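Beta-n-acetylhexosaminidase (Streptomyces plicatus, PDB 1HP5) catalyses the hydrolysis of terminal, non-reducing N-acetyl-hexosamine units from N-acetyl-beta-hexosaminides, as a glycosyl hydrolase of family 20. Local coordinates at residues A[161-166]-A[446-451]; A[349-354]-A[378-383]; A[367-372]-A[393-398]; A[397-402]-A[412-417]. One frame throughout, in Å; residues are numbered along the deposited sequence.

Contact 1. Residues A[161-166]-A[446-451]; sequences SAMLDV and PLWTET. With NGT (3ar,5R,6S,7R,7ar-5-hydroxymethyl-2-methyl-5,6,7,7a-tetrahydro-3ah-pyrano[3,2-D]thiazole-6,7-diol), chain F.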
# COMPACT_ATOMS: atom_id res chain seq x y z
N SER A 161 -2.62 -0.14 -3.84
CA SER A 161 -1.43 -0.35 -3.04
C SER A 161 -0.85 0.87 -2.38
O SER A 161 -1.21 2.02 -2.67
CB SER A 161 -0.34 -1.01 -3.89
OG SER A 161 0.06 -0.13 -4.91
N ALA A 162 0.08 0.60 -1.48
CA ALA A 162 0.80 1.61 -0.73
C ALA A 162 2.24 1.16 -0.87
O ALA A 162 2.54 -0.02 -0.74
CB ALA A 162 0.38 1.57 0.74
N MET A 163 3.12 2.09 -1.18
CA MET A 163 4.52 1.73 -1.32
C MET A 163 5.31 2.31 -0.16
O MET A 163 5.01 3.40 0.33
CB MET A 163 5.10 2.28 -2.63
CG MET A 163 6.56 1.87 -2.86
SD MET A 163 7.51 3.00 -3.91
CE MET A 163 7.97 4.26 -2.68
N LEU A 164 6.31 1.56 0.30
CA LEU A 164 7.17 2.06 1.35
C LEU A 164 8.60 1.96 0.84
O LEU A 164 9.04 0.90 0.40
CB LEU A 164 7.05 1.24 2.64
CG LEU A 164 7.99 1.75 3.75
CD1 LEU A 164 7.61 3.17 4.16
CD2 LEU A 164 7.94 0.82 4.96
N ASP A 165 9.30 3.09 0.87
CA ASP A 165 10.69 3.16 0.44
C ASP A 165 11.55 2.80 1.66
O ASP A 165 11.58 3.54 2.64
CB ASP A 165 10.99 4.58 -0.04
CG ASP A 165 12.47 4.85 -0.25
OD1 ASP A 165 13.29 3.91 -0.14
OD2 ASP A 165 12.82 6.02 -0.53
N VAL A 166 12.22 1.65 1.61
CA VAL A 166 13.08 1.26 2.71
C VAL A 166 14.54 1.35 2.29
O VAL A 166 15.44 0.89 3.00
CB VAL A 166 12.77 -0.18 3.22
CG1 VAL A 166 11.31 -0.26 3.70
CG2 VAL A 166 13.04 -1.20 2.12
N PRO A 446 2.57 6.14 -2.81
CA PRO A 446 3.96 5.86 -2.45
C PRO A 446 4.46 6.76 -1.33
O PRO A 446 4.10 7.94 -1.27
CB PRO A 446 4.74 6.12 -3.75
CG PRO A 446 3.66 6.28 -4.83
CD PRO A 446 2.50 6.88 -4.08
N LEU A 447 5.28 6.20 -0.46
CA LEU A 447 5.86 6.97 0.63
C LEU A 447 7.38 6.85 0.53
O LEU A 447 7.96 5.87 1.00
CB LEU A 447 5.38 6.44 1.99
CG LEU A 447 5.93 7.15 3.23
CD1 LEU A 447 5.83 8.66 3.07
CD2 LEU A 447 5.16 6.68 4.46
N TRP A 448 8.01 7.84 -0.10
CA TRP A 448 9.46 7.86 -0.26
C TRP A 448 10.07 8.35 1.04
O TRP A 448 9.47 9.18 1.73
CB TRP A 448 9.87 8.76 -1.43
CG TRP A 448 9.24 8.34 -2.71
CD1 TRP A 448 8.09 8.83 -3.26
CD2 TRP A 448 9.68 7.29 -3.57
NE1 TRP A 448 7.79 8.15 -4.42
CE2 TRP A 448 8.75 7.20 -4.63
CE3 TRP A 448 10.78 6.41 -3.55
CZ2 TRP A 448 8.88 6.26 -5.67
CZ3 TRP A 448 10.91 5.48 -4.58
CH2 TRP A 448 9.96 5.41 -5.63
N THR A 449 11.26 7.87 1.38
CA THR A 449 11.84 8.25 2.66
C THR A 449 13.14 9.05 2.71
O THR A 449 13.91 8.92 3.66
CB THR A 449 11.99 6.98 3.53
OG1 THR A 449 12.80 6.03 2.83
CG2 THR A 449 10.61 6.35 3.79
N GLU A 450 13.38 9.89 1.71
CA GLU A 450 14.58 10.72 1.74
C GLU A 450 14.65 11.50 3.04
O GLU A 450 15.72 11.67 3.62
CB GLU A 450 14.61 11.73 0.58
CG GLU A 450 15.12 11.19 -0.74
CD GLU A 450 14.01 10.68 -1.64
OE1 GLU A 450 12.94 10.29 -1.12
OE2 GLU A 450 14.22 10.66 -2.87
N THR A 451 13.48 11.96 3.51
CA THR A 451 13.40 12.79 4.71
C THR A 451 12.76 12.15 5.94
O THR A 451 12.58 12.82 6.96
CB THR A 451 12.60 14.08 4.42
OG1 THR A 451 11.21 13.75 4.28
CG2 THR A 451 13.09 14.73 3.14
C1 NGT F . 10.64 10.26 -7.75
C2 NGT F . 11.85 9.28 -7.82
C3 NGT F . 12.23 8.72 -6.41
C4 NGT F . 12.18 9.80 -5.31
C5 NGT F . 10.81 10.51 -5.32
C6 NGT F . 10.68 11.62 -4.28
C7 NGT F . 10.22 7.98 -8.76
C8 NGT F . 9.53 6.88 -9.54
N2 NGT F . 11.47 8.17 -8.69
S1 NGT F . 9.19 9.11 -7.88
O3 NGT F . 13.51 8.12 -6.46
O4 NGT F . 12.40 9.19 -4.05
O5 NGT F . 10.56 11.12 -6.65
O6 NGT F . 9.34 12.12 -4.23

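Contact 2. Residues A[349-354]-A[378-383]; sequences GWHQLA and AEVAEA. With NGT (3ar,5R,6S,7R,7ar-5-hydroxymethyl-2-methyl-5,6,7,7a-tetrahydro-3ah-pyrano[3,2-D]thiazole-6,7-diol), chain F.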
# COMPACT_ATOMS: atom_id res chain seq x y z
N GLY A 349 6.61 -1.65 -13.92
CA GLY A 349 7.67 -0.66 -14.02
C GLY A 349 7.09 0.73 -13.91
O GLY A 349 5.87 0.91 -14.04
N TRP A 350 7.93 1.72 -13.64
CA TRP A 350 7.46 3.09 -13.57
C TRP A 350 7.11 3.42 -15.01
O TRP A 350 7.55 2.72 -15.92
CB TRP A 350 8.54 4.00 -13.00
CG TRP A 350 8.84 3.66 -11.57
CD1 TRP A 350 9.94 3.00 -11.09
CD2 TRP A 350 8.02 3.95 -10.43
NE1 TRP A 350 9.85 2.87 -9.72
CE2 TRP A 350 8.69 3.44 -9.29
CE3 TRP A 350 6.79 4.60 -10.26
CZ2 TRP A 350 8.16 3.55 -8.00
CZ3 TRP A 350 6.27 4.72 -8.97
CH2 TRP A 350 6.95 4.20 -7.86
N HIS A 351 6.33 4.48 -15.25
CA HIS A 351 5.90 4.76 -16.61
C HIS A 351 6.97 5.02 -17.68
O HIS A 351 6.65 5.06 -18.86
CB HIS A 351 4.81 5.85 -16.64
CG HIS A 351 5.32 7.24 -16.46
ND1 HIS A 351 5.53 7.81 -15.22
CD2 HIS A 351 5.61 8.20 -17.37
CE1 HIS A 351 5.93 9.06 -15.37
NE2 HIS A 351 5.99 9.32 -16.67
N GLN A 352 8.23 5.19 -17.28
CA GLN A 352 9.28 5.38 -18.28
C GLN A 352 9.35 4.12 -19.12
O GLN A 352 9.82 4.14 -20.26
CB GLN A 352 10.65 5.61 -17.62
CG GLN A 352 10.89 7.02 -17.10
CD GLN A 352 9.91 7.39 -16.01
OE1 GLN A 352 9.64 6.61 -15.10
NE2 GLN A 352 9.36 8.60 -16.10
N LEU A 353 8.87 3.01 -18.55
CA LEU A 353 8.87 1.73 -19.25
C LEU A 353 7.97 1.81 -20.49
O LEU A 353 8.17 1.07 -21.46
CB LEU A 353 8.37 0.61 -18.33
CG LEU A 353 8.33 -0.82 -18.90
CD1 LEU A 353 9.72 -1.23 -19.39
CD2 LEU A 353 7.83 -1.79 -17.83
N ALA A 354 6.99 2.71 -20.45
CA ALA A 354 6.07 2.89 -21.57
C ALA A 354 6.82 3.34 -22.82
O ALA A 354 6.31 3.21 -23.93
CB ALA A 354 5.00 3.92 -21.20
N ALA A 378 1.08 11.15 -23.36
CA ALA A 378 0.63 10.43 -24.55
C ALA A 378 1.30 9.06 -24.66
O ALA A 378 0.66 8.07 -25.01
CB ALA A 378 0.94 11.26 -25.80
N GLU A 379 2.59 9.02 -24.37
CA GLU A 379 3.35 7.78 -24.44
C GLU A 379 2.73 6.75 -23.48
O GLU A 379 2.65 5.56 -23.80
CB GLU A 379 4.79 8.07 -24.06
CG GLU A 379 5.78 7.01 -24.45
CD GLU A 379 7.21 7.44 -24.16
OE1 GLU A 379 7.60 7.44 -22.97
OE2 GLU A 379 7.93 7.80 -25.12
N VAL A 380 2.30 7.22 -22.31
CA VAL A 380 1.70 6.34 -21.31
C VAL A 380 0.31 5.90 -21.77
O VAL A 380 -0.05 4.72 -21.67
CB VAL A 380 1.59 7.05 -19.94
CG1 VAL A 380 0.94 6.12 -18.91
CG2 VAL A 380 2.98 7.46 -19.46
N ALA A 381 -0.48 6.84 -22.28
CA ALA A 381 -1.82 6.52 -22.75
C ALA A 381 -1.75 5.58 -23.95
O ALA A 381 -2.64 4.76 -24.16
CB ALA A 381 -2.57 7.80 -23.13
N GLU A 382 -0.68 5.70 -24.73
CA GLU A 382 -0.51 4.85 -25.90
C GLU A 382 -0.22 3.43 -25.44
O GLU A 382 -0.68 2.46 -26.04
CB GLU A 382 0.64 5.36 -26.77
CG GLU A 382 0.57 4.84 -28.21
CD GLU A 382 -0.73 5.25 -28.89
OE1 GLU A 382 -0.97 6.47 -29.01
OE2 GLU A 382 -1.50 4.37 -29.31
N ALA A 383 0.56 3.30 -24.37
CA ALA A 383 0.89 1.99 -23.84
C ALA A 383 -0.40 1.35 -23.34
O ALA A 383 -0.61 0.15 -23.52
CB ALA A 383 1.90 2.11 -22.70
C1 NGT F . 10.64 10.26 -7.75
C2 NGT F . 11.85 9.28 -7.82
C3 NGT F . 12.23 8.72 -6.41
C4 NGT F . 12.18 9.80 -5.31
C5 NGT F . 10.81 10.51 -5.32
C6 NGT F . 10.68 11.62 -4.28
C7 NGT F . 10.22 7.98 -8.76
C8 NGT F . 9.53 6.88 -9.54
N2 NGT F . 11.47 8.17 -8.69
S1 NGT F . 9.19 9.11 -7.88
O3 NGT F . 13.51 8.12 -6.46
O4 NGT F . 12.40 9.19 -4.05
O5 NGT F . 10.56 11.12 -6.65
O6 NGT F . 9.34 12.12 -4.23
O HOH W 1 4.07 3.77 -25.27

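Contact 3. Residues A[367-372]-A[393-398]; sequences WGLDRT and SPADRT. With NGT (3ar,5R,6S,7R,7ar-5-hydroxymethyl-2-methyl-5,6,7,7a-tetrahydro-3ah-pyrano[3,2-D]thiazole-6,7-diol), chain F.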
# COMPACT_ATOMS: atom_id res chain seq x y z
N TRP A 367 3.83 8.21 -12.51
CA TRP A 367 4.14 9.09 -11.39
C TRP A 367 4.30 10.54 -11.81
O TRP A 367 4.95 11.33 -11.11
CB TRP A 367 5.40 8.62 -10.66
CG TRP A 367 6.62 8.50 -11.51
CD1 TRP A 367 6.90 7.53 -12.42
CD2 TRP A 367 7.75 9.39 -11.52
NE1 TRP A 367 8.13 7.74 -12.99
CE2 TRP A 367 8.68 8.88 -12.46
CE3 TRP A 367 8.08 10.56 -10.82
CZ2 TRP A 367 9.91 9.50 -12.72
CZ3 TRP A 367 9.30 11.18 -11.08
CH2 TRP A 367 10.20 10.65 -12.02
N GLY A 368 3.72 10.90 -12.94
CA GLY A 368 3.81 12.27 -13.41
C GLY A 368 2.87 13.15 -12.61
O GLY A 368 2.28 12.71 -11.63
N LEU A 369 2.74 14.41 -13.02
CA LEU A 369 1.87 15.35 -12.34
C LEU A 369 1.25 16.28 -13.38
O LEU A 369 1.45 16.09 -14.57
CB LEU A 369 2.65 16.15 -11.30
CG LEU A 369 4.14 16.43 -11.51
CD1 LEU A 369 4.40 16.80 -12.94
CD2 LEU A 369 4.57 17.55 -10.57
N ASP A 370 0.51 17.28 -12.93
CA ASP A 370 -0.12 18.20 -13.86
C ASP A 370 0.86 18.84 -14.85
O ASP A 370 0.60 18.86 -16.05
CB ASP A 370 -0.88 19.30 -13.11
CG ASP A 370 -2.16 18.78 -12.48
OD1 ASP A 370 -2.57 17.65 -12.81
OD2 ASP A 370 -2.76 19.51 -11.67
N ARG A 371 1.99 19.34 -14.35
CA ARG A 371 2.96 19.98 -15.23
C ARG A 371 3.65 19.04 -16.22
O ARG A 371 4.42 19.48 -17.06
CB ARG A 371 4.01 20.74 -14.41
CG ARG A 371 5.01 19.86 -13.65
CD ARG A 371 5.84 20.69 -12.67
NE ARG A 371 6.59 21.76 -13.34
CZ ARG A 371 7.25 22.73 -12.72
NH1 ARG A 371 7.26 22.79 -11.38
NH2 ARG A 371 7.88 23.66 -13.42
N THR A 372 3.37 17.74 -16.12
CA THR A 372 4.00 16.79 -17.05
C THR A 372 3.50 17.10 -18.46
O THR A 372 2.32 17.35 -18.67
CB THR A 372 3.65 15.32 -16.69
OG1 THR A 372 4.11 15.02 -15.37
CG2 THR A 372 4.31 14.36 -17.67
N SER A 393 -0.29 6.89 -9.73
CA SER A 393 0.25 7.44 -8.49
C SER A 393 0.89 8.78 -8.83
O SER A 393 2.11 8.92 -8.82
CB SER A 393 1.29 6.48 -7.88
OG SER A 393 2.42 6.31 -8.71
N PRO A 394 0.06 9.78 -9.18
CA PRO A 394 0.56 11.12 -9.53
C PRO A 394 1.35 11.73 -8.38
O PRO A 394 0.90 11.70 -7.23
CB PRO A 394 -0.72 11.90 -9.84
CG PRO A 394 -1.67 10.83 -10.30
CD PRO A 394 -1.40 9.71 -9.32
N ALA A 395 2.51 12.30 -8.69
CA ALA A 395 3.37 12.91 -7.69
C ALA A 395 2.72 14.09 -6.98
O ALA A 395 3.04 14.39 -5.83
CB ALA A 395 4.69 13.34 -8.33
N ASP A 396 1.80 14.78 -7.65
CA ASP A 396 1.12 15.91 -7.03
C ASP A 396 -0.26 15.49 -6.53
O ASP A 396 -1.16 16.32 -6.36
CB ASP A 396 1.00 17.08 -8.02
CG ASP A 396 0.23 16.70 -9.27
OD1 ASP A 396 -0.01 15.50 -9.50
OD2 ASP A 396 -0.12 17.62 -10.05
N ARG A 397 -0.42 14.19 -6.30
CA ARG A 397 -1.69 13.66 -5.83
C ARG A 397 -1.56 12.64 -4.70
O ARG A 397 -2.10 12.84 -3.61
CB ARG A 397 -2.46 13.00 -6.98
CG ARG A 397 -2.91 13.94 -8.09
CD ARG A 397 -4.03 14.86 -7.63
NE ARG A 397 -4.58 15.62 -8.75
CZ ARG A 397 -5.63 16.44 -8.66
NH1 ARG A 397 -6.24 16.61 -7.50
NH2 ARG A 397 -6.06 17.09 -9.74
N THR A 398 -0.85 11.55 -4.96
CA THR A 398 -0.74 10.47 -3.99
C THR A 398 0.61 10.22 -3.31
O THR A 398 0.73 9.27 -2.54
CB THR A 398 -1.20 9.15 -4.62
OG1 THR A 398 -0.24 8.73 -5.59
CG2 THR A 398 -2.55 9.34 -5.30
C1 NGT F . 10.64 10.26 -7.75
C2 NGT F . 11.85 9.28 -7.82
C3 NGT F . 12.23 8.72 -6.41
C4 NGT F . 12.18 9.80 -5.31
C5 NGT F . 10.81 10.51 -5.32
C6 NGT F . 10.68 11.62 -4.28
C7 NGT F . 10.22 7.98 -8.76
C8 NGT F . 9.53 6.88 -9.54
N2 NGT F . 11.47 8.17 -8.69
S1 NGT F . 9.19 9.11 -7.88
O3 NGT F . 13.51 8.12 -6.46
O4 NGT F . 12.40 9.19 -4.05
O5 NGT F . 10.56 11.12 -6.65
O6 NGT F . 9.34 12.12 -4.23
O HOH W 2 -5.30 17.19 -12.61

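Contact 4. Residues A[397-402]-A[412-417]; sequences RTYLDM and LSWAGY. With NGT (3ar,5R,6S,7R,7ar-5-hydroxymethyl-2-methyl-5,6,7,7a-tetrahydro-3ah-pyrano[3,2-D]thiazole-6,7-diol), chain F.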
# COMPACT_ATOMS: atom_id res chain seq x y z
N ARG A 397 -0.42 14.19 -6.30
CA ARG A 397 -1.69 13.66 -5.83
C ARG A 397 -1.56 12.64 -4.70
O ARG A 397 -2.10 12.84 -3.61
CB ARG A 397 -2.46 13.00 -6.98
CG ARG A 397 -2.91 13.94 -8.09
CD ARG A 397 -4.03 14.86 -7.63
NE ARG A 397 -4.58 15.62 -8.75
CZ ARG A 397 -5.63 16.44 -8.66
NH1 ARG A 397 -6.24 16.61 -7.50
NH2 ARG A 397 -6.06 17.09 -9.74
N THR A 398 -0.85 11.55 -4.96
CA THR A 398 -0.74 10.47 -3.99
C THR A 398 0.61 10.22 -3.31
O THR A 398 0.73 9.27 -2.54
CB THR A 398 -1.20 9.15 -4.62
OG1 THR A 398 -0.24 8.73 -5.59
CG2 THR A 398 -2.55 9.34 -5.30
N TYR A 399 1.60 11.05 -3.60
CA TYR A 399 2.91 10.90 -2.98
C TYR A 399 2.81 11.38 -1.53
O TYR A 399 2.64 12.57 -1.28
CB TYR A 399 3.96 11.72 -3.75
CG TYR A 399 4.61 10.96 -4.89
CD1 TYR A 399 3.86 10.05 -5.65
CD2 TYR A 399 5.96 11.10 -5.17
CE1 TYR A 399 4.45 9.31 -6.66
CE2 TYR A 399 6.57 10.36 -6.18
CZ TYR A 399 5.81 9.46 -6.92
OH TYR A 399 6.39 8.66 -7.88
N LEU A 400 2.91 10.44 -0.60
CA LEU A 400 2.80 10.76 0.82
C LEU A 400 4.01 11.51 1.36
O LEU A 400 3.97 12.07 2.45
CB LEU A 400 2.55 9.48 1.62
CG LEU A 400 1.32 8.74 1.09
CD1 LEU A 400 1.10 7.44 1.86
CD2 LEU A 400 0.10 9.66 1.22
N ASP A 401 5.09 11.54 0.58
CA ASP A 401 6.28 12.26 1.02
C ASP A 401 6.22 13.72 0.60
O ASP A 401 7.07 14.51 1.00
CB ASP A 401 7.55 11.61 0.45
CG ASP A 401 7.62 11.69 -1.06
OD1 ASP A 401 6.62 11.32 -1.72
OD2 ASP A 401 8.67 12.10 -1.60
N MET A 402 5.22 14.10 -0.19
CA MET A 402 5.13 15.50 -0.63
C MET A 402 4.55 16.36 0.49
O MET A 402 3.59 15.97 1.15
CB MET A 402 4.25 15.62 -1.88
CG MET A 402 4.74 16.67 -2.88
SD MET A 402 6.44 16.35 -3.41
CE MET A 402 6.23 14.72 -4.19
N LEU A 412 9.12 16.40 0.63
CA LEU A 412 9.69 17.13 -0.50
C LEU A 412 8.64 18.05 -1.10
O LEU A 412 7.48 18.05 -0.67
CB LEU A 412 10.19 16.14 -1.56
CG LEU A 412 11.27 15.18 -1.06
CD1 LEU A 412 11.71 14.25 -2.20
CD2 LEU A 412 12.45 15.98 -0.53
N SER A 413 9.05 18.84 -2.08
CA SER A 413 8.12 19.77 -2.71
C SER A 413 8.38 19.95 -4.19
O SER A 413 7.89 20.89 -4.80
CB SER A 413 8.23 21.14 -2.02
OG SER A 413 9.54 21.66 -2.15
N TRP A 414 9.15 19.03 -4.78
CA TRP A 414 9.45 19.14 -6.19
C TRP A 414 8.19 19.06 -7.04
O TRP A 414 8.13 19.62 -8.13
CB TRP A 414 10.44 18.05 -6.62
CG TRP A 414 9.92 16.64 -6.52
CD1 TRP A 414 10.04 15.80 -5.45
CD2 TRP A 414 9.23 15.91 -7.53
NE1 TRP A 414 9.47 14.58 -5.74
CE2 TRP A 414 8.96 14.62 -7.01
CE3 TRP A 414 8.80 16.21 -8.84
CZ2 TRP A 414 8.29 13.64 -7.75
CZ3 TRP A 414 8.14 15.24 -9.57
CH2 TRP A 414 7.88 13.96 -9.02
N ALA A 415 7.17 18.36 -6.53
CA ALA A 415 5.91 18.22 -7.24
C ALA A 415 4.90 19.25 -6.73
O ALA A 415 3.70 19.12 -6.97
CB ALA A 415 5.36 16.81 -7.06
N GLY A 416 5.39 20.27 -6.03
CA GLY A 416 4.51 21.28 -5.49
C GLY A 416 4.03 20.85 -4.11
O GLY A 416 4.61 19.95 -3.50
N TYR A 417 2.98 21.48 -3.62
CA TYR A 417 2.43 21.15 -2.32
C TYR A 417 1.13 20.37 -2.51
O TYR A 417 0.38 20.64 -3.44
CB TYR A 417 2.21 22.43 -1.52
CG TYR A 417 3.50 23.18 -1.30
CD1 TYR A 417 4.52 22.62 -0.52
CD2 TYR A 417 3.74 24.40 -1.92
CE1 TYR A 417 5.74 23.27 -0.36
CE2 TYR A 417 4.97 25.06 -1.77
CZ TYR A 417 5.96 24.49 -0.99
OH TYR A 417 7.17 25.11 -0.85
C1 NGT F . 10.64 10.26 -7.75
C2 NGT F . 11.85 9.28 -7.82
C3 NGT F . 12.23 8.72 -6.41
C4 NGT F . 12.18 9.80 -5.31
C5 NGT F . 10.81 10.51 -5.32
C6 NGT F . 10.68 11.62 -4.28
C7 NGT F . 10.22 7.98 -8.76
C8 NGT F . 9.53 6.88 -9.54
N2 NGT F . 11.47 8.17 -8.69
S1 NGT F . 9.19 9.11 -7.88
O3 NGT F . 13.51 8.12 -6.46
O4 NGT F . 12.40 9.19 -4.05
O5 NGT F . 10.56 11.12 -6.65
O6 NGT F . 9.34 12.12 -4.23

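Contact 1. Residues A[161-166]-A[446-451]
M163 bridges P446 and L164 bridges L447, with the two backbones parallel. Strands 159-165 and 440-447 are the first and last strands of the TIM barrel, and here they lie side by side at the end that carries the active site. L447 N donates to M163 O at 2.9 Å, and D165 N donates to L447 O at 3.1 Å. Past the last bridge, side chains take over the pairing. D165 CG is anti to the backbone N (chi1 168°), which carries the carboxylate across to T449. T449 N reaches D165 OD2 at 3.1 Å on an almost straight line, from above the carboxylate plane. T449 OG1 returns a bond to D165 O at 2.8 Å. The carboxylate also pairs with R168 and accepts from S167 N, so it is firmly fixed. L164 and L447 turn to the face opposite M163 and P446 and meet L458 of helix 455-462. M163 bends at chi3 and lays CE over the W448 six-membered ring, 3.4 Å from its centroid. SD is over the same face, a Met-aromatic contact. The bound thiazoline sugar NGT covers the opposite face, with O4 offset toward the rim. W448 is thus a platform clamped between methionine and sugar. On the sugar side, NGT O4 donates to E450 OE2 at 2.6 Å.

Contact 2. Residues A[349-354]-A[378-383]
A354 and V380 hold the two segments at their closest backbone approach. The tight part is small and apolar. A354 CB lies 3.9 Å from A383 CB, one small methyl against another, and 4.1 Å from V380 CA. Next to it, V380 CG2 touches H351 CD2 at 3.4 Å, meeting the imidazole obliquely. H351 has chi1 77°, with CG between the backbone N and the carbonyl carbon, and this swings the ring toward the helix. H351 NE2 is then bonded to E376, and Q352 NE2 of its own segment lies over one ring face. Segment 349-354 is where barrel strand 346-350 ends and runs into a 3-10 turn. Helix 374-385 follows the next barrel strand, 363-366, so the contact joins neighbouring beta-alpha units of the TIM barrel. The other side is looser and wet. E379 lies alongside there, its CG 3.9 Å from A354 O. One water donates to both A354 O and E379 O, at 2.7 Å each, and bridges the two backbones. W350 turns from the helix to the active site. Its ring lies under the methyl C8 of NGT, 3.4 Å above the plane and over the centre. A bond from W350 NE1 to E250 fixes the ring's rotation. With an alanine here, the methyl is likely to lose one of the two indoles that lie against it, and E250 its indole donor. H315 and W367 also pack against the indole.

Contact 3. Residues A[367-372]-A[393-398]
D370 N donates to D396 OD2 at 3.0 Å, nearly straight (173°) and from above the carboxylate plane. A395 N donates to G368 O, also at 3.0 Å. The carboxylates of D370 and D396 stand at about a right angle, with OD2 of D370 3.6 Å from OD2 of D396. R422 forms salt bridges with both, which would offset their mutual repulsion. A water links D370 OD1 to R397 NH2 on the outer side. D396 OD1 is buried against L369 and has no polar partner. L369 CB presses on D396 CG at 3.2 Å. Within its own segment, L369 N is tied to T372 OG1 across a type I turn. Nearer the barrel, A395 CB sits 3.4 Å from W367 O, and W367 CA makes a CH···O contact with S393 O. W367 itself points its indole at the sugar. With chi1 57° the ring leaves the loop and turns one face to NGT, with C8 3.6 Å above its centre and S1 3.5 Å from CE3. Q352 accepts from W367 NE1. Replacing W367 with a serine would probably expose this side of the thiazoline ring and leave Q352 without its mate. Both segments are loops that follow adjacent barrel strands, 363-366 and 389-392. A backbone bond from S393 to Y366 joins them at the strand ends. One loop leads into helix 374-385 and the other runs on toward helix 420-424, while S393 also packs on E444 and P446 of strand 440-447.

Contact 4. Residues A[397-402]-A[412-417]
M402 buries the most surface here and reaches L412, W414 and A415 with one side chain. Bends at chi2 (57°) and chi3 curl the chain back over the partner segment. CG rests 3.3 Å from G416 O, and SD lies 3.4 Å from L412 O. SD is also over one face of the W414 indole, a Met-aromatic contact. The methyl CE fills the angle between W414 and A415, 3.7 Å from A415 CB. L412 is second. Its backbone makes a single bridge with M402, and L412 N bonds to D401 O, although the place of that oxygen is less sure. L412 CD1 packs 3.8 Å from D401 OD2 and 3.5 Å from C6 of NGT, so the leucine lines the pocket beside the sugar's hydroxymethyl group. D401 and W414 bind the hydroxyl at its end. D401 OD2 accepts from NGT O6 at 2.7 Å. W414 NE1 donates to the same O6 at 2.9 Å, nearly straight and in the ring plane. The Y399 ring touches the W414 edge through CE2. Both segments belong to the long loop that follows barrel strand 389-392. Each holds a type I turn, Y399 to M402 and S413 to G416, and G416 takes backbone angles suited to glycine. M402 packs against W414, which supplies the donor, while its neighbour D401 supplies the acceptor, one from each arm of the loop. Between them they probably fix the direction of the O6 hydroxyl, consistent with recognition of a hexose hydroxymethyl.

In the fold
Contact 1 is the most central, a fully buried pairing of the first and last barrel strands. Contacts 2 and 3 lie farther out, and contact 4 is only partly buried. Contacts 3 and 4 share R397 and T398 on the loop after strand 389-392, while contacts 2 and 3 meet through H351, Q352 and W367. The chemistry changes with place. Contact 1 combines strand pairing with D165-T449 bonds and a methionine-tryptophan contact. Small apolar groups and a water mark contact 2, carboxylates and turns contact 3, and a methionine contact 4. All four send side chains to one bound sugar: W350, W367, Y399 and W448 come from different contacts and pack on one another around it.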